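PDB 6ABX: citrate synthase from Metallosphaera sedula, which probably catalyses the condensation of oxaloacetate with acetyl-CoA and water to give citrate and CoA, a step of the tricarboxylic acid cycle. Local coordinates for residues A[183-186]-A[187-191]; A[331-334]-A[335-338]. One frame throughout, in Å; residues are numbered along the deposited sequence.

Interaction 1: residues A[183-186]-A[187-191]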
loop_
_atom_site.group_PDB
_atom_site.type_symbol
_atom_site.label_atom_id
_atom_site.label_comp_id
_atom_site.label_asym_id
_atom_site.label_seq_id
_atom_site.Cartn_x
_atom_site.Cartn_y
_atom_site.Cartn_z
ATOM N N ALA A 183 1.977 4.322 10.832
ATOM C CA ALA A 183 2.406 3.384 9.779
ATOM C C ALA A 183 1.503 3.453 8.544
ATOM O O ALA A 183 1.989 3.318 7.440
ATOM C CB ALA A 183 2.432 1.982 10.313
ATOM N N SER A 184 0.178 3.543 8.703
ATOM C CA SER A 184 -0.712 3.587 7.550
ATOM C C SER A 184 -0.546 4.892 6.757
ATOM O O SER A 184 -0.530 4.840 5.512
ATOM C CB SER A 184 -2.161 3.306 7.892
ATOM O OG SER A 184 -2.714 4.284 8.781
ATOM N N THR A 185 -0.443 6.024 7.443
ATOM C CA THR A 185 -0.195 7.278 6.742
ATOM C C THR A 185 1.156 7.197 6.017
ATOM O O THR A 185 1.222 7.639 4.855
ATOM C CB THR A 185 -0.274 8.459 7.720
ATOM O OG1 THR A 185 -1.585 8.427 8.297
ATOM C CG2 THR A 185 0.045 9.778 7.063
ATOM N N MET A 186 2.156 6.587 6.634
ATOM C CA MET A 186 3.451 6.420 5.969
ATOM C C MET A 186 3.284 5.560 4.691
ATOM O O MET A 186 3.873 5.835 3.659
ATOM C CB MET A 186 4.501 5.837 6.916
ATOM C CG MET A 186 5.867 5.591 6.298
ATOM S SD MET A 186 6.553 7.139 5.741
ATOM C CE MET A 186 8.207 6.594 5.310
ATOM N N ALA A 187 2.512 4.483 4.735
ATOM C CA ALA A 187 2.319 3.633 3.538
ATOM C C ALA A 187 1.725 4.457 2.401
ATOM O O ALA A 187 2.166 4.377 1.264
ATOM C CB ALA A 187 1.444 2.456 3.873
ATOM N N CYS A 188 0.738 5.305 2.745
ATOM C CA CYS A 188 0.066 6.137 1.771
ATOM C C CYS A 188 1.116 7.052 1.136
ATOM O O CYS A 188 1.046 7.285 -0.070
ATOM C CB CYS A 188 -1.008 7.013 2.362
ATOM S SG CYS A 188 -2.436 6.069 2.978
ATOM N N LEU A 189 1.985 7.623 1.973
ATOM C CA LEU A 189 2.959 8.632 1.510
ATOM C C LEU A 189 4.053 7.974 0.660
ATOM O O LEU A 189 4.435 8.562 -0.323
ATOM C CB LEU A 189 3.568 9.369 2.689
ATOM C CG LEU A 189 2.660 10.386 3.355
ATOM C CD1 LEU A 189 3.235 10.797 4.704
ATOM C CD2 LEU A 189 2.526 11.624 2.471
ATOM N N VAL A 190 4.491 6.757 1.015
ATOM C CA VAL A 190 5.512 6.083 0.186
ATOM C C VAL A 190 4.959 5.906 -1.225
ATOM O O VAL A 190 5.622 6.228 -2.220
ATOM C CB VAL A 190 5.967 4.761 0.779
ATOM C CG1 VAL A 190 6.895 4.038 -0.175
ATOM C CG2 VAL A 190 6.684 5.014 2.098
ATOM N N VAL A 191 3.724 5.420 -1.313
ATOM C CA VAL A 191 3.087 5.207 -2.629
ATOM C C VAL A 191 2.930 6.536 -3.358
ATOM O O VAL A 191 3.211 6.640 -4.555
ATOM C CB VAL A 191 1.739 4.495 -2.445
ATOM C CG1 VAL A 191 0.893 4.476 -3.688
ATOM C CG2 VAL A 191 1.958 3.071 -1.946
#
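Met186 and Val190 meet one helical turn apart. The Met186 chain leaves with CG anti to the backbone N (chi1 178°) and bends at the next bond, which brings its terminal methyl CE to 3.9 Å from Val190 CG2. The two side chains cross at a slant. The same valine methyl, CG2, sits 3.3 Å from Met186 O. Next to this pair, Thr185 and Leu189 run side by side in the same direction, with Thr185 CG2 4.1 Å from Leu189 CD1. Four i to i+4 backbone bonds hold this spacing. The straightest is Val190 N to Met186 O, 2.9 Å at 161°.

Further out, the two hydroxyls are held from outside the segments. Thr185 OG1 is hydrogen-bonded to Asn182 OD1. Ser184 OG is hydrogen-bonded to His214 NE2 and also to Asn182 OD1. On another side, Ala187 packs on Val190 of the second subunit, and Val190 on Ala187 of that subunit. Met186 also touches Pro352 of the second subunit.

The stretch is a regular alpha helix, buried throughout. It joins the dimer interface to the oxaloacetate site of citrate synthase, where Asn182 is a binding residue.

Interaction 2: residues A[331-334]-A[335-338]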
loop_
_atom_site.group_PDB
_atom_site.type_symbol
_atom_site.label_atom_id
_atom_site.label_comp_id
_atom_site.label_asym_id
_atom_site.label_seq_id
_atom_site.Cartn_x
_atom_site.Cartn_y
_atom_site.Cartn_z
ATOM N N ALA A 331 -12.976 6.731 8.502
ATOM C CA ALA A 331 -12.671 8.078 8.984
ATOM C C ALA A 331 -11.239 8.480 8.582
ATOM O O ALA A 331 -10.988 9.628 8.124
ATOM C CB ALA A 331 -12.790 8.091 10.509
ATOM N N ARG A 332 -10.316 7.527 8.683
ATOM C CA ARG A 332 -8.855 7.878 8.565
ATOM C C ARG A 332 -8.492 8.178 7.105
ATOM O O ARG A 332 -7.480 8.851 6.814
ATOM C CB ARG A 332 -8.007 6.785 9.242
ATOM C CG ARG A 332 -6.504 6.991 9.107
ATOM C CD ARG A 332 -6.019 8.264 9.764
ATOM N NE ARG A 332 -6.377 8.332 11.142
ATOM C CZ ARG A 332 -5.708 7.758 12.164
ATOM N NH1 ARG A 332 -4.595 7.040 11.924
ATOM N NH2 ARG A 332 -6.213 7.848 13.382
ATOM N N VAL A 333 -9.320 7.740 6.136
ATOM C CA VAL A 333 -9.117 8.052 4.745
ATOM C C VAL A 333 -9.065 9.553 4.516
ATOM O O VAL A 333 -8.311 10.034 3.653
ATOM C CB VAL A 333 -10.159 7.385 3.853
ATOM C CG1 VAL A 333 -11.559 7.903 4.091
ATOM C CG2 VAL A 333 -9.790 7.504 2.397
ATOM N N ILE A 334 -9.759 10.314 5.345
ATOM C CA ILE A 334 -9.706 11.794 5.222
ATOM C C ILE A 334 -8.287 12.277 5.551
ATOM O O ILE A 334 -7.675 13.005 4.813
ATOM C CB ILE A 334 -10.778 12.438 6.109
ATOM C CG1 ILE A 334 -12.196 12.106 5.638
ATOM C CG2 ILE A 334 -10.586 13.935 6.156
ATOM C CD1 ILE A 334 -13.242 12.199 6.722
ATOM N N GLY A 335 -7.748 11.852 6.691
ATOM C CA GLY A 335 -6.368 12.192 7.042
ATOM C C GLY A 335 -5.355 11.668 6.048
ATOM O O GLY A 335 -4.441 12.401 5.679
ATOM N N TRP A 336 -5.490 10.406 5.635
ATOM C CA TRP A 336 -4.582 9.861 4.676
ATOM C C TRP A 336 -4.454 10.778 3.451
ATOM O O TRP A 336 -3.352 11.144 2.951
ATOM C CB TRP A 336 -4.982 8.481 4.192
ATOM C CG TRP A 336 -4.827 7.408 5.214
ATOM C CD1 TRP A 336 -3.970 7.386 6.250
ATOM C CD2 TRP A 336 -5.484 6.135 5.190
ATOM N NE1 TRP A 336 -4.087 6.208 6.938
ATOM C CE2 TRP A 336 -4.977 5.397 6.284
ATOM C CE3 TRP A 336 -6.434 5.542 4.356
ATOM C CZ2 TRP A 336 -5.432 4.122 6.598
ATOM C CZ3 TRP A 336 -6.917 4.290 4.698
ATOM C CH2 TRP A 336 -6.463 3.624 5.835
ATOM N N THR A 337 -5.608 11.064 2.901
ATOM C CA THR A 337 -5.680 11.835 1.666
ATOM C C THR A 337 -5.254 13.303 1.857
ATOM O O THR A 337 -4.566 13.859 0.944
ATOM C CB THR A 337 -7.051 11.711 1.001
ATOM O OG1 THR A 337 -8.102 12.129 1.884
ATOM C CG2 THR A 337 -7.340 10.300 0.528
ATOM N N ALA A 338 -5.556 13.907 3.006
ATOM C CA ALA A 338 -5.083 15.241 3.320
ATOM C C ALA A 338 -3.564 15.235 3.401
ATOM O O ALA A 338 -2.909 16.155 2.897
ATOM C CB ALA A 338 -5.688 15.784 4.588
#
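Arg332 sends CG anti to the backbone N (chi1 176°), then bends at the next two bonds, while Trp336 turns its indole back along the helix (chi1 -70°). These torsions lay the CG methylene of Arg332 over one face of the ring, toward its rim. Arg332 CG stands 3.3 Å from Trp336 NE1 and 3.7 Å from the centroid of the five-membered ring, a CH-pi contact over the face. The guanidinium does not stack: its plane is almost perpendicular to the indole. The backbone bond from Trp336 N to Arg332 O is short and nearly straight, 2.8 Å at 174°. At the six-membered ring, Val333 CB lies 4.2 Å from Trp336 CE3.

Thr337 folds its hydroxyl back on the preceding turn. Thr337 OG1 lies 2.7 Å from Val333 O and 3.1 Å from Ile334 O. Its one proton can serve either carbonyl, and the choice is not settled. Trp51 NE1 is also hydrogen-bonded to OG1.

The indole N-H is paired with Ser184 OG. A phenylalanine in place of Trp336 has no such N-H and would probably leave that serine without one of its mates, with less ring surface under the Arg332 chain.

Arg332 NE is hydrogen-bonded to His176 O, and NH2 to a bound citrate. With its CG methylene against the indole and NE tied to a carbonyl, the guanidinium is directed at an anionic ligand. Its positive charge is likely to help hold a carboxylate, which fits the role of Arg332 in binding oxaloacetate.

Overall arrangement
The two interactions are local contacts within separate helices. Interaction 1 lies on helix 183-192, and interaction 2 comes later in the chain, on helix 324-343. Both stretches are buried, and their centres are 11 Å apart. The helices touch directly. Trp336 NE1 is 3.0 Å from Ser184 OG, a probable hydrogen bond. The edge of the same indole meets Thr185, with Trp336 CD1 3.3 Å from Thr185 OG1, and Cys188 SG is 3.5 Å from Trp336 CG. Trp336 thus joins Arg332 of the oxaloacetate site to a helix packed against the second subunit. Substrate-binding residues and dimer interface are therefore close neighbours in this fold.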